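Local coordinates for protein phosphate transporter (Thermotoga maritima MSB8, PDB 6L85) that binds phosphate and sodium ions in the membrane and probably imports phosphate by coupling its uptake to sodium, like the human SLC20 carriers, at residues A182-T185 with M186-F190; V127-K130 with T131-F134; T29-G32 with A33-I36; P343-T346 with T347-V350; M365-V368 with G369-K372. One frame throughout, in Å; residues are numbered along the deposited sequence.

Contact 1 (A182-T185 with M186-F190); sequences AIFT and MISLF. With LMT (dodecyl-beta-D-maltoside), chain N.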
loop_
_atom_site.group_PDB
_atom_site.type_symbol
_atom_site.label_atom_id
_atom_site.label_comp_id
_atom_site.label_asym_id
_atom_site.label_seq_id
_atom_site.Cartn_x
_atom_site.Cartn_y
_atom_site.Cartn_z
ATOM N N ALA B 182 10.398 6.382 -7.916
ATOM C CA ALA B 182 10.453 5.363 -6.871
ATOM C C ALA B 182 9.202 4.476 -6.897
ATOM O O ALA B 182 9.291 3.236 -6.862
ATOM C CB ALA B 182 10.604 6.046 -5.510
ATOM N N ILE B 183 8.027 5.111 -6.966
ATOM C CA ILE B 183 6.755 4.389 -7.032
ATOM C C ILE B 183 6.677 3.526 -8.291
ATOM O O ILE B 183 6.235 2.366 -8.242
ATOM C CB ILE B 183 5.600 5.409 -6.950
ATOM C CG1 ILE B 183 5.302 5.718 -5.491
ATOM C CG2 ILE B 183 4.371 4.891 -7.633
ATOM C CD1 ILE B 183 4.664 4.525 -4.789
ATOM N N PHE B 184 7.094 4.075 -9.443
ATOM C CA PHE B 184 7.113 3.282 -10.670
ATOM C C PHE B 184 7.956 2.029 -10.493
ATOM O O PHE B 184 7.569 0.940 -10.935
ATOM C CB PHE B 184 7.659 4.084 -11.857
ATOM C CG PHE B 184 7.959 3.218 -13.064
ATOM C CD1 PHE B 184 6.978 2.955 -13.998
ATOM C CD2 PHE B 184 9.208 2.642 -13.241
ATOM C CE1 PHE B 184 7.233 2.152 -15.093
ATOM C CE2 PHE B 184 9.461 1.827 -14.324
ATOM C CZ PHE B 184 8.470 1.587 -15.257
ATOM N N THR B 185 9.114 2.165 -9.851
ATOM C CA THR B 185 9.990 1.010 -9.666
ATOM C C THR B 185 9.341 -0.040 -8.768
ATOM O O THR B 185 9.292 -1.231 -9.113
ATOM C CB THR B 185 11.340 1.475 -9.096
ATOM O OG1 THR B 185 11.886 2.489 -9.947
ATOM C CG2 THR B 185 12.326 0.326 -9.031
ATOM N N MET B 186 8.820 0.390 -7.615
ATOM C CA MET B 186 8.194 -0.549 -6.684
ATOM C C MET B 186 7.023 -1.283 -7.337
ATOM O O MET B 186 6.926 -2.508 -7.262
ATOM C CB MET B 186 7.728 0.186 -5.426
ATOM C CG MET B 186 8.853 0.808 -4.597
ATOM S SD MET B 186 8.249 1.524 -3.037
ATOM C CE MET B 186 7.690 3.114 -3.586
ATOM N N ILE B 187 6.144 -0.543 -8.013
ATOM C CA ILE B 187 4.938 -1.129 -8.568
ATOM C C ILE B 187 5.273 -2.047 -9.739
ATOM O O ILE B 187 4.801 -3.189 -9.800
ATOM C CB ILE B 187 3.951 -0.015 -8.978
ATOM C CG1 ILE B 187 3.485 0.775 -7.749
ATOM C CG2 ILE B 187 2.772 -0.592 -9.779
ATOM C CD1 ILE B 187 2.731 -0.038 -6.761
ATOM N N SER B 188 6.071 -1.563 -10.700
ATOM C CA SER B 188 6.378 -2.395 -11.860
ATOM C C SER B 188 7.075 -3.679 -11.441
ATOM O O SER B 188 6.747 -4.757 -11.948
ATOM C CB SER B 188 7.221 -1.615 -12.870
ATOM O OG SER B 188 8.460 -1.235 -12.293
ATOM N N LEU B 189 7.992 -3.611 -10.469
ATOM C CA LEU B 189 8.638 -4.847 -10.030
ATOM C C LEU B 189 7.675 -5.752 -9.265
ATOM O O LEU B 189 7.728 -6.979 -9.401
ATOM C CB LEU B 189 9.859 -4.518 -9.175
ATOM C CG LEU B 189 10.997 -3.894 -9.986
ATOM C CD1 LEU B 189 12.091 -3.386 -9.062
ATOM C CD2 LEU B 189 11.536 -4.949 -10.948
ATOM N N PHE B 190 6.799 -5.181 -8.437
ATOM C CA PHE B 190 5.848 -6.017 -7.717
ATOM C C PHE B 190 4.917 -6.731 -8.684
ATOM O O PHE B 190 4.662 -7.931 -8.551
ATOM C CB PHE B 190 5.052 -5.158 -6.735
ATOM C CG PHE B 190 3.945 -5.891 -6.047
ATOM C CD1 PHE B 190 4.227 -6.921 -5.163
ATOM C CD2 PHE B 190 2.618 -5.527 -6.254
ATOM C CE1 PHE B 190 3.190 -7.601 -4.502
ATOM C CE2 PHE B 190 1.581 -6.193 -5.587
ATOM C CZ PHE B 190 1.875 -7.224 -4.710
HETATM C "C1'" LMT N . -4.290 -10.477 -11.161
HETATM C "C2'" LMT N . -5.096 -10.022 -12.354
HETATM C "C3'" LMT N . -5.630 -11.199 -13.157
HETATM C "C4'" LMT N . -5.859 -12.407 -12.280
HETATM C "C5'" LMT N . -4.604 -12.758 -11.478
HETATM C "C6'" LMT N . -3.932 -13.950 -12.099
HETATM O "O1'" LMT N . -3.237 -9.527 -10.912
HETATM O "O2'" LMT N . -6.179 -9.225 -11.929
HETATM O "O3'" LMT N . -4.726 -11.503 -14.200
HETATM O "O5'" LMT N . -3.667 -11.695 -11.450
HETATM O "O6'" LMT N . -4.386 -15.125 -11.449
HETATM C C1 LMT N . -3.442 -8.595 -9.829
HETATM C C2 LMT N . -4.124 -7.321 -10.383
HETATM C C3 LMT N . -3.118 -6.159 -10.247
HETATM C C4 LMT N . -3.088 -5.719 -8.778
HETATM C C5 LMT N . -2.121 -4.530 -8.734
HETATM C C6 LMT N . -1.697 -4.282 -7.279
HETATM C C7 LMT N . -1.204 -2.816 -7.170
HETATM C C8 LMT N . -0.233 -2.751 -5.949
HETATM C C9 LMT N . -0.919 -2.085 -4.735
HETATM C C10 LMT N . 0.084 -2.004 -3.555
HETATM C C11 LMT N . 0.810 -0.662 -3.636
HETATM C C12 LMT N . 0.997 -0.052 -2.247
#
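Ile183 lays its terminal methyl against the S-methyl of Met186, CD1 to CE 3.5 Å, the two side chains crossing at a slant on the flank of helix 167-194. This is a stretch of rather more than two turns inside that long alpha-helix, and its main-chain bonds are regular: the amides of Met186, Ile187, Ser188 and Leu189 go back in order to the carbonyls of Ala182, Ile183, Phe184 and Thr185. Met186 reaches Ile183 because its chain turns at the sulfur, chi3 -83°, which brings CE back along the helix. Thr185 and Leu189 run side by side and point the same way, with CG2 of Thr185 3.7 Å from CD1 of Leu189. The hydroxyl OG1 of Thr185 is engaged with the carbonyl of Leu181, one turn earlier, leaving its methyl for this apolar contact. Ile187, one turn on from Ile183 and in touch with its CG2, carries CD1 to 3.7 Å from C11 of a dodecyl-maltoside tail, and CE2 of Phe190 is 3.9 Å from C8 of the same tail; the detergent thus follows a surface that could take a lipid tail. Helices 199-224, 231-258 and 320-339 pack around, with Tyr249 touching Ala182, Thr185 and Met186. Ser188 is buried, and its hydroxyl folds back onto its own helix. With chi1 62°, OG stands between the backbone N and the carbonyl carbon, 3.8 Å above the Phe184 ring near its rim, and gives a 2.7 Å hydrogen bond to Phe184 O, which Ser188 N grips from the opposite face of the carbonyl plane.

Contact 2 (V127-K130 with T131-F134); sequences VNWK and TFLF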
loop_
_atom_site.group_PDB
_atom_site.type_symbol
_atom_site.label_atom_id
_atom_site.label_comp_id
_atom_site.label_asym_id
_atom_site.label_seq_id
_atom_site.Cartn_x
_atom_site.Cartn_y
_atom_site.Cartn_z
ATOM N N VAL B 127 29.377 -26.369 -0.718
ATOM C CA VAL B 127 29.098 -24.972 -1.022
ATOM C C VAL B 127 28.815 -24.845 -2.513
ATOM O O VAL B 127 29.566 -25.371 -3.338
ATOM C CB VAL B 127 30.265 -24.064 -0.596
ATOM C CG1 VAL B 127 30.118 -22.676 -1.224
ATOM C CG2 VAL B 127 30.328 -23.976 0.929
ATOM N N ASN B 128 27.726 -24.150 -2.853
ATOM C CA ASN B 128 27.337 -23.874 -4.240
ATOM C C ASN B 128 28.207 -22.726 -4.772
ATOM O O ASN B 128 27.798 -21.560 -4.819
ATOM C CB ASN B 128 25.842 -23.553 -4.285
ATOM C CG ASN B 128 25.320 -23.277 -5.691
ATOM O OD1 ASN B 128 26.086 -23.062 -6.633
ATOM N ND2 ASN B 128 23.993 -23.264 -5.829
ATOM N N TRP B 129 29.430 -23.082 -5.217
ATOM C CA TRP B 129 30.444 -22.075 -5.558
ATOM C C TRP B 129 30.043 -21.218 -6.757
ATOM O O TRP B 129 30.352 -20.023 -6.787
ATOM C CB TRP B 129 31.808 -22.741 -5.810
ATOM C CG TRP B 129 32.398 -23.372 -4.569
ATOM C CD1 TRP B 129 32.502 -24.714 -4.292
ATOM C CD2 TRP B 129 32.937 -22.686 -3.427
ATOM N NE1 TRP B 129 33.073 -24.897 -3.048
ATOM C CE2 TRP B 129 33.339 -23.670 -2.496
ATOM C CE3 TRP B 129 33.101 -21.336 -3.096
ATOM C CZ2 TRP B 129 33.909 -23.345 -1.264
ATOM C CZ3 TRP B 129 33.664 -21.014 -1.869
ATOM C CH2 TRP B 129 34.067 -22.014 -0.969
ATOM N N LYS B 130 29.360 -21.788 -7.748
ATOM C CA LYS B 130 28.935 -20.990 -8.898
ATOM C C LYS B 130 28.098 -19.790 -8.461
ATOM O O LYS B 130 28.399 -18.642 -8.814
ATOM C CB LYS B 130 28.151 -21.868 -9.876
ATOM C CG LYS B 130 27.260 -21.121 -10.856
ATOM C CD LYS B 130 28.023 -20.701 -12.094
ATOM C CE LYS B 130 27.093 -20.492 -13.286
ATOM N NZ LYS B 130 27.876 -20.315 -14.552
ATOM N N THR B 131 27.045 -20.037 -7.667
ATOM C CA THR B 131 26.167 -18.951 -7.236
ATOM C C THR B 131 26.837 -18.085 -6.177
ATOM O O THR B 131 26.757 -16.847 -6.233
ATOM C CB THR B 131 24.848 -19.522 -6.722
ATOM O OG1 THR B 131 24.152 -20.123 -7.817
ATOM C CG2 THR B 131 23.969 -18.416 -6.131
ATOM N N PHE B 132 27.498 -18.721 -5.201
ATOM C CA PHE B 132 28.180 -17.961 -4.164
ATOM C C PHE B 132 29.144 -16.949 -4.770
ATOM O O PHE B 132 29.326 -15.851 -4.224
ATOM C CB PHE B 132 28.910 -18.914 -3.215
ATOM C CG PHE B 132 29.715 -18.215 -2.170
ATOM C CD1 PHE B 132 29.090 -17.506 -1.156
ATOM C CD2 PHE B 132 31.095 -18.245 -2.209
ATOM C CE1 PHE B 132 29.830 -16.845 -0.190
ATOM C CE2 PHE B 132 31.840 -17.586 -1.249
ATOM C CZ PHE B 132 31.202 -16.883 -0.235
ATOM N N LEU B 133 29.730 -17.285 -5.926
ATOM C CA LEU B 133 30.645 -16.374 -6.605
ATOM C C LEU B 133 29.934 -15.110 -7.065
ATOM O O LEU B 133 30.453 -13.999 -6.903
ATOM C CB LEU B 133 31.280 -17.076 -7.803
ATOM C CG LEU B 133 32.596 -16.456 -8.243
ATOM C CD1 LEU B 133 33.722 -17.129 -7.466
ATOM C CD2 LEU B 133 32.775 -16.612 -9.751
ATOM N N PHE B 134 28.776 -15.269 -7.710
ATOM C CA PHE B 134 28.000 -14.113 -8.141
ATOM C C PHE B 134 27.509 -13.300 -6.951
ATOM O O PHE B 134 27.410 -12.072 -7.041
ATOM C CB PHE B 134 26.831 -14.565 -9.007
ATOM C CG PHE B 134 27.247 -15.019 -10.369
ATOM C CD1 PHE B 134 27.848 -14.136 -11.241
ATOM C CD2 PHE B 134 27.053 -16.330 -10.773
ATOM C CE1 PHE B 134 28.243 -14.545 -12.499
ATOM C CE2 PHE B 134 27.441 -16.746 -12.033
ATOM C CZ PHE B 134 28.042 -15.853 -12.896
#
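Val127 (N') meets Phe132 (N4) in a loose hydrophobic staple, its CG1 4.4 Å from the Phe132 CB, and the same methyl sits over the centre of one face of the Trp129 ring. Asn128 follows as the N-cap of helix 129-162. Its CG is anti to the backbone N (chi1 -179°), which swings OD1 over the first turn to accept a weak but straight bond from Thr131 N at 3.3 Å. The main-chain O of Asn128 takes the amide of Phe132 at 2.9 Å, while ND2 binds the carbonyl of Lys66, tying the cap to the end of helix 58-66. Trp129 lies beside Phe132, both pointing the same way; Trp129 CE3 comes to 3.8 Å from Phe132 CD2, and the ring planes stand at 77° in an oblique pairing. The indole NE1 is held by the carbonyl of Ile124. Lys130 bends at chi2 (86°) and runs alongside Phe134, its CE in the plane of that ring at the edge, 4.0 Å from Phe134 CE2. Trp129, Lys130 and Phe134 are on the surface, whereas Phe132 turns inward with Val127 against helix 106-121, where Val111 and Met115 receive Phe132, and Met115 and Leu119 receive Val127.

Contact 3 (T29-G32 with A33-I36); sequences TAVG and ARAI. With NA (sodium ion), chain S.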
loop_
_atom_site.group_PDB
_atom_site.type_symbol
_atom_site.label_atom_id
_atom_site.label_comp_id
_atom_site.label_asym_id
_atom_site.label_seq_id
_atom_site.Cartn_x
_atom_site.Cartn_y
_atom_site.Cartn_z
ATOM N N THR B 29 19.068 9.171 7.975
ATOM C CA THR B 29 19.023 10.434 7.242
ATOM C C THR B 29 17.899 11.331 7.765
ATOM O O THR B 29 18.124 12.507 8.072
ATOM C CB THR B 29 18.850 10.178 5.741
ATOM O OG1 THR B 29 17.764 9.269 5.536
ATOM C CG2 THR B 29 20.128 9.562 5.133
ATOM N N ALA B 30 16.682 10.780 7.882
ATOM C CA ALA B 30 15.523 11.558 8.312
ATOM C C ALA B 30 15.641 11.967 9.774
ATOM O O ALA B 30 15.252 13.078 10.143
ATOM C CB ALA B 30 14.223 10.760 8.089
ATOM N N VAL B 31 16.165 11.077 10.620
ATOM C CA VAL B 31 16.309 11.392 12.036
ATOM C C VAL B 31 17.406 12.430 12.252
ATOM O O VAL B 31 17.267 13.327 13.090
ATOM C CB VAL B 31 16.585 10.116 12.845
ATOM C CG1 VAL B 31 17.065 10.499 14.233
ATOM C CG2 VAL B 31 15.338 9.250 12.932
ATOM N N GLY B 32 18.507 12.331 11.499
ATOM C CA GLY B 32 19.624 13.236 11.684
ATOM C C GLY B 32 19.346 14.647 11.206
ATOM O O GLY B 32 19.895 15.606 11.753
ATOM N N ALA B 33 18.528 14.795 10.166
ATOM C CA ALA B 33 18.055 16.106 9.754
ATOM C C ALA B 33 16.914 16.615 10.638
ATOM O O ALA B 33 16.356 17.678 10.354
ATOM C CB ALA B 33 17.603 16.054 8.293
ATOM N N ARG B 34 16.552 15.859 11.675
ATOM C CA ARG B 34 15.403 16.104 12.556
ATOM C C ARG B 34 14.085 16.232 11.788
ATOM O O ARG B 34 13.130 16.833 12.285
ATOM C CB ARG B 34 15.614 17.336 13.461
ATOM C CG ARG B 34 17.042 17.524 13.981
ATOM C CD ARG B 34 17.323 16.703 15.243
ATOM N NE ARG B 34 18.748 16.364 15.375
ATOM C CZ ARG B 34 19.223 15.183 15.785
ATOM N NH1 ARG B 34 18.399 14.187 16.109
ATOM N NH2 ARG B 34 20.536 14.992 15.866
ATOM N N ALA B 35 13.982 15.649 10.593
ATOM C CA ALA B 35 12.693 15.654 9.906
ATOM C C ALA B 35 11.645 14.841 10.666
ATOM O O ALA B 35 10.440 15.066 10.491
ATOM C CB ALA B 35 12.841 15.125 8.481
ATOM N N ILE B 36 12.079 13.890 11.502
ATOM C CA ILE B 36 11.182 13.078 12.316
ATOM C C ILE B 36 11.943 12.669 13.570
ATOM O O ILE B 36 13.176 12.716 13.618
ATOM C CB ILE B 36 10.647 11.813 11.576
ATOM C CG1 ILE B 36 11.783 10.956 10.995
ATOM C CG2 ILE B 36 9.663 12.162 10.463
ATOM C CD1 ILE B 36 11.267 9.674 10.390
HETATM NA NA NA S . 15.480 10.182 4.600
#
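Ala30 packs its CB against CG1 of Ile36 at 3.8 Å, joining the last turn of helix 2-32 to the chain that leaves it. A chi1 of 54° turns the ethyl branch of Ile36 back over its own main chain toward Ala30. CG2 of Val31 adds a looser touch on the same CG1. Around this apolar closure the main chain turns on three bonds. Ala33 N reaches Thr29 O in the usual helical way at 3.1 Å; Arg34 N then bonds to Val31 O at 3.0 Å, coming from well above the carbonyl plane, and Ala35 N makes a weak bond to Ala30 O at 2.9 Å. Arg34, with positive phi (55°), reverses the chain here. Its guanidinium turns one face to the carbonyl oxygens of Val31 and Gly32, and its NH2 forms a salt bridge with Glu313, linking the turn to the segment after helix 304-311.

At the start of this turn, OG1 of Thr29 binds a sodium ion at 2.6 Å, a site shared with Gln243, Ser247 and Asp327. Gln243 and Ser247 also lie against the Ala30 side chain, so helix 231-258 backs both the ion and this last turn. Val31 and Ile36 face helix 38-56 through Ala41. The helix is kinked at Thr29 and Ala30, whose amides lack a bond to the preceding turn. The positive phi of Arg34, its 5→2 bond to Val31 O and the weak 6→1 bond from Ala35 N to Ala30 O define a Schellman motif, here closing a helix right beside one of the protein's sodium sites.

Contact 4 (P343-T346 with T347-V350); sequences PIST and THVV. With NA (sodium ion), chain R; NA (sodium ion), chain Q; PO4 (phosphate ion), chain P.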
loop_
_atom_site.group_PDB
_atom_site.type_symbol
_atom_site.label_atom_id
_atom_site.label_comp_id
_atom_site.label_asym_id
_atom_site.label_seq_id
_atom_site.Cartn_x
_atom_site.Cartn_y
_atom_site.Cartn_z
ATOM N N PRO B 343 21.214 -11.518 -2.571
ATOM C CA PRO B 343 21.287 -11.042 -1.186
ATOM C C PRO B 343 22.470 -10.092 -1.043
ATOM O O PRO B 343 23.632 -10.486 -1.185
ATOM C CB PRO B 343 21.494 -12.327 -0.375
ATOM C CG PRO B 343 21.575 -13.435 -1.370
ATOM C CD PRO B 343 21.817 -12.850 -2.710
ATOM N N ILE B 344 22.161 -8.846 -0.705
ATOM C CA ILE B 344 23.044 -7.688 -0.741
ATOM C C ILE B 344 23.111 -7.121 0.670
ATOM O O ILE B 344 22.223 -7.357 1.497
ATOM C CB ILE B 344 22.480 -6.667 -1.774
ATOM C CG1 ILE B 344 22.787 -7.147 -3.178
ATOM C CG2 ILE B 344 22.922 -5.254 -1.611
ATOM C CD1 ILE B 344 24.042 -7.780 -3.235
ATOM N N SER B 345 24.179 -6.391 0.961
ATOM C CA SER B 345 24.262 -5.657 2.214
ATOM C C SER B 345 23.731 -4.246 2.010
ATOM O O SER B 345 24.280 -3.485 1.210
ATOM C CB SER B 345 25.689 -5.606 2.743
ATOM O OG SER B 345 25.736 -4.741 3.864
ATOM N N THR B 346 22.666 -3.891 2.744
ATOM C CA THR B 346 22.125 -2.540 2.643
ATOM C C THR B 346 22.984 -1.553 3.422
ATOM O O THR B 346 23.042 -0.378 3.061
ATOM C CB THR B 346 20.667 -2.496 3.143
ATOM O OG1 THR B 346 20.626 -2.783 4.546
ATOM C CG2 THR B 346 19.817 -3.534 2.409
ATOM N N THR B 347 23.627 -2.010 4.499
ATOM C CA THR B 347 24.601 -1.191 5.221
ATOM C C THR B 347 25.703 -0.665 4.294
ATOM O O THR B 347 25.965 0.551 4.234
ATOM C CB THR B 347 25.207 -2.031 6.343
ATOM O OG1 THR B 347 24.159 -2.723 7.045
ATOM C CG2 THR B 347 26.001 -1.166 7.291
ATOM N N HIS B 348 26.349 -1.575 3.543
ATOM C CA HIS B 348 27.448 -1.177 2.661
ATOM C C HIS B 348 26.951 -0.332 1.512
ATOM O O HIS B 348 27.666 0.576 1.062
ATOM C CB HIS B 348 28.188 -2.405 2.128
ATOM C CG HIS B 348 28.713 -3.289 3.212
ATOM N ND1 HIS B 348 29.110 -4.587 2.986
ATOM C CD2 HIS B 348 28.863 -3.075 4.541
ATOM C CE1 HIS B 348 29.493 -5.132 4.126
ATOM N NE2 HIS B 348 29.352 -4.239 5.086
ATOM N N VAL B 349 25.729 -0.593 1.040
ATOM C CA VAL B 349 25.176 0.246 -0.021
ATOM C C VAL B 349 24.918 1.654 0.494
ATOM O O VAL B 349 25.146 2.634 -0.220
ATOM C CB VAL B 349 23.902 -0.376 -0.617
ATOM C CG1 VAL B 349 23.201 0.622 -1.529
ATOM C CG2 VAL B 349 24.255 -1.662 -1.392
ATOM N N VAL B 350 24.440 1.791 1.737
ATOM C CA VAL B 350 24.206 3.135 2.253
ATOM C C VAL B 350 25.531 3.873 2.358
ATOM O O VAL B 350 25.644 5.041 1.973
ATOM C CB VAL B 350 23.484 3.101 3.617
ATOM C CG1 VAL B 350 23.313 4.512 4.110
ATOM C CG2 VAL B 350 22.135 2.513 3.499
HETATM NA NA NA R . 20.364 -8.440 2.040
HETATM NA NA NA Q . 23.560 -3.259 9.315
HETATM P P PO4 P . 22.570 -5.883 5.673
HETATM O O1 PO4 P . 23.583 -4.740 5.683
HETATM O O2 PO4 P . 23.157 -7.167 5.126
HETATM O O3 PO4 P . 21.398 -5.461 4.794
HETATM O O4 PO4 P . 22.116 -6.200 7.089
HETATM O O HOH W 1 23.218 -1.010 10.018
HETATM O O HOH W 2 19.646 -10.592 1.956
#
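Ser345 stands over the His348 ring, its OG 3.3 Å above the centre of the plane, and caps helix 346-357 at its N-terminus. With OG anti to the backbone N (chi1 173°), the hydroxyl also meets His348 N in a nearly straight capping bond of 3.2 Å. CB of Ser345 lies over the same face, its CH-pi approach 28° off the ring normal. The same OG donates to O1 of the bound phosphate at 2.8 Å, so one hydroxyl joins cap, ring and anion. His108 and Trp378 also meet the imidazole, with their rings at an angle to it.

Thr346 and Thr347 turn their hydroxyls to different phosphate oxygens. OG1 of Thr346 and its own backbone N both bond to O3, whereas the N and OG1 of Thr347 both bond to O1. The anion therefore lies at the start of the helix, where amide N-H groups and the helix dipole would favour negative charge; Ser105, Thr106 and Thr107 bind it as well, as expected of a substrate site in a phosphate transporter. Asn25 ND2 bonds to both threonine hydroxyls. Across the cap, Ile344 (N') and Val349 (N4) form a hydrophobic staple, CG2 to CG2 3.8 Å, with their side chains set obliquely.

Two sodium ions flank the anion. One takes the carbonyl O of Ile344 at 2.2 Å, together with Thr107, Asn257 and Asp258. The other, shared with Asn21, Asp22 and Val104, is bound by OG1 of Thr347 at 2.4 Å, an oxygen that is also 2.5 Å from phosphate O1.

Contact 5 (M365-V368 with G369-K372); sequences MVNV and GVLK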
loop_
_atom_site.group_PDB
_atom_site.type_symbol
_atom_site.label_atom_id
_atom_site.label_comp_id
_atom_site.label_asym_id
_atom_site.label_seq_id
_atom_site.Cartn_x
_atom_site.Cartn_y
_atom_site.Cartn_z
ATOM N N MET B 365 36.648 12.179 12.136
ATOM C CA MET B 365 35.475 11.913 12.976
ATOM C C MET B 365 34.346 11.304 12.150
ATOM O O MET B 365 33.709 12.023 11.377
ATOM C CB MET B 365 34.992 13.200 13.654
ATOM C CG MET B 365 33.786 13.021 14.558
ATOM S SD MET B 365 34.170 12.058 16.039
ATOM C CE MET B 365 32.620 11.179 16.293
ATOM N N VAL B 366 33.975 10.039 12.355
ATOM C CA VAL B 366 34.169 9.183 13.540
ATOM C C VAL B 366 35.513 9.082 14.277
ATOM O O VAL B 366 36.589 9.191 13.695
ATOM C CB VAL B 366 33.762 7.750 13.144
ATOM C CG1 VAL B 366 32.270 7.588 13.243
ATOM C CG2 VAL B 366 34.215 7.471 11.720
ATOM N N ASN B 367 35.428 8.888 15.589
ATOM C CA ASN B 367 36.555 8.380 16.355
ATOM C C ASN B 367 37.246 7.284 15.551
ATOM O O ASN B 367 36.626 6.270 15.213
ATOM C CB ASN B 367 36.011 7.832 17.686
ATOM C CG ASN B 367 37.059 7.137 18.539
ATOM O OD1 ASN B 367 37.921 6.405 18.050
ATOM N ND2 ASN B 367 36.954 7.341 19.849
ATOM N N VAL B 368 38.529 7.485 15.221
ATOM C CA VAL B 368 39.188 6.560 14.292
ATOM C C VAL B 368 39.406 5.177 14.900
ATOM O O VAL B 368 39.510 4.199 14.154
ATOM C CB VAL B 368 40.526 7.117 13.764
ATOM C CG1 VAL B 368 40.275 8.211 12.718
ATOM C CG2 VAL B 368 41.413 7.609 14.900
ATOM N N GLY B 369 39.465 5.054 16.229
ATOM C CA GLY B 369 39.444 3.728 16.830
ATOM C C GLY B 369 38.157 2.984 16.516
ATOM O O GLY B 369 38.169 1.774 16.245
ATOM N N VAL B 370 37.032 3.711 16.503
ATOM C CA VAL B 370 35.741 3.114 16.170
ATOM C C VAL B 370 35.671 2.774 14.683
ATOM O O VAL B 370 35.130 1.732 14.299
ATOM C CB VAL B 370 34.595 4.053 16.597
ATOM C CG1 VAL B 370 33.277 3.644 15.924
ATOM C CG2 VAL B 370 34.453 4.049 18.099
ATOM N N LEU B 371 36.202 3.647 13.825
ATOM C CA LEU B 371 36.224 3.361 12.393
ATOM C C LEU B 371 37.050 2.113 12.102
ATOM O O LEU B 371 36.674 1.277 11.259
ATOM C CB LEU B 371 36.787 4.563 11.641
ATOM C CG LEU B 371 36.435 4.723 10.167
ATOM C CD1 LEU B 371 34.967 4.410 9.936
ATOM C CD2 LEU B 371 36.763 6.142 9.717
ATOM N N LYS B 372 38.182 1.969 12.796
ATOM C CA LYS B 372 38.990 0.767 12.636
ATOM C C LYS B 372 38.221 -0.456 13.113
ATOM O O LYS B 372 38.281 -1.514 12.475
ATOM C CB LYS B 372 40.320 0.907 13.390
ATOM C CG LYS B 372 41.423 1.613 12.606
ATOM C CD LYS B 372 42.489 2.182 13.551
ATOM C CE LYS B 372 43.300 3.275 12.868
ATOM N NZ LYS B 372 44.387 3.823 13.736
#
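An asparagine N-cap opens helix 368-400, the last helix of the chain, and Asn367 is the capping residue. The extended first torsion (chi1 174°) of Asn367 lays OD1 over the first amides of the helix. There OD1 takes Gly369 N at 2.7 Å in a weak, bent bond, and Val370 N at 3.2 Å from above the plane of its amide group. The backbone O of Asn367 starts the regular helical pattern, accepting Leu371 N in the carbonyl plane at 3.0 Å, and Val370 N also reaches it weakly. Lys372 N then bonds to Val368 O at 2.9 Å. Before the cap, Val366, which follows a cis peptide bond, meets Leu371 at about a right angle, its CG2 fitting against both methyls, 3.5 Å from CD2 and 3.6 Å from CD1. Leu371 touches Leu363 and Val370 touches Tyr102, both in loops, while Lys314 lies against Val366. The contact is at the surface, where crystal neighbours touch Asn367, Val368, Gly369 and Lys372. OD1 thus serves first-turn amides with no preceding turn, the main-chain O begins the normal pattern, and a hydrophobic staple, Val366 (N') to Leu371 (N4), brings the side chain before the cap against the first turn.

How the contacts relate
Along the chain the order is contact 3, 2, 1, 4, 5, and none touches another. No two share a helix: contact 3 ends helix 2-32, contacts 2 and 1 lie on the successive helices 129-162 and 167-194, and contacts 4 and 5 start the successive helices 346-357 and 368-400. Contact 4 is the innermost, its centre about 6 Å from that of the chain, and the other four centres lie about 19 to 21 Å from the centre of contact 4. Contacts 3 and 4 approach to about 6 Å (nearest atoms) and together include ligands of all three sodium sites. Only contact 4, with the phosphate and ligands of two sodium ions, is central to this all-helical fold.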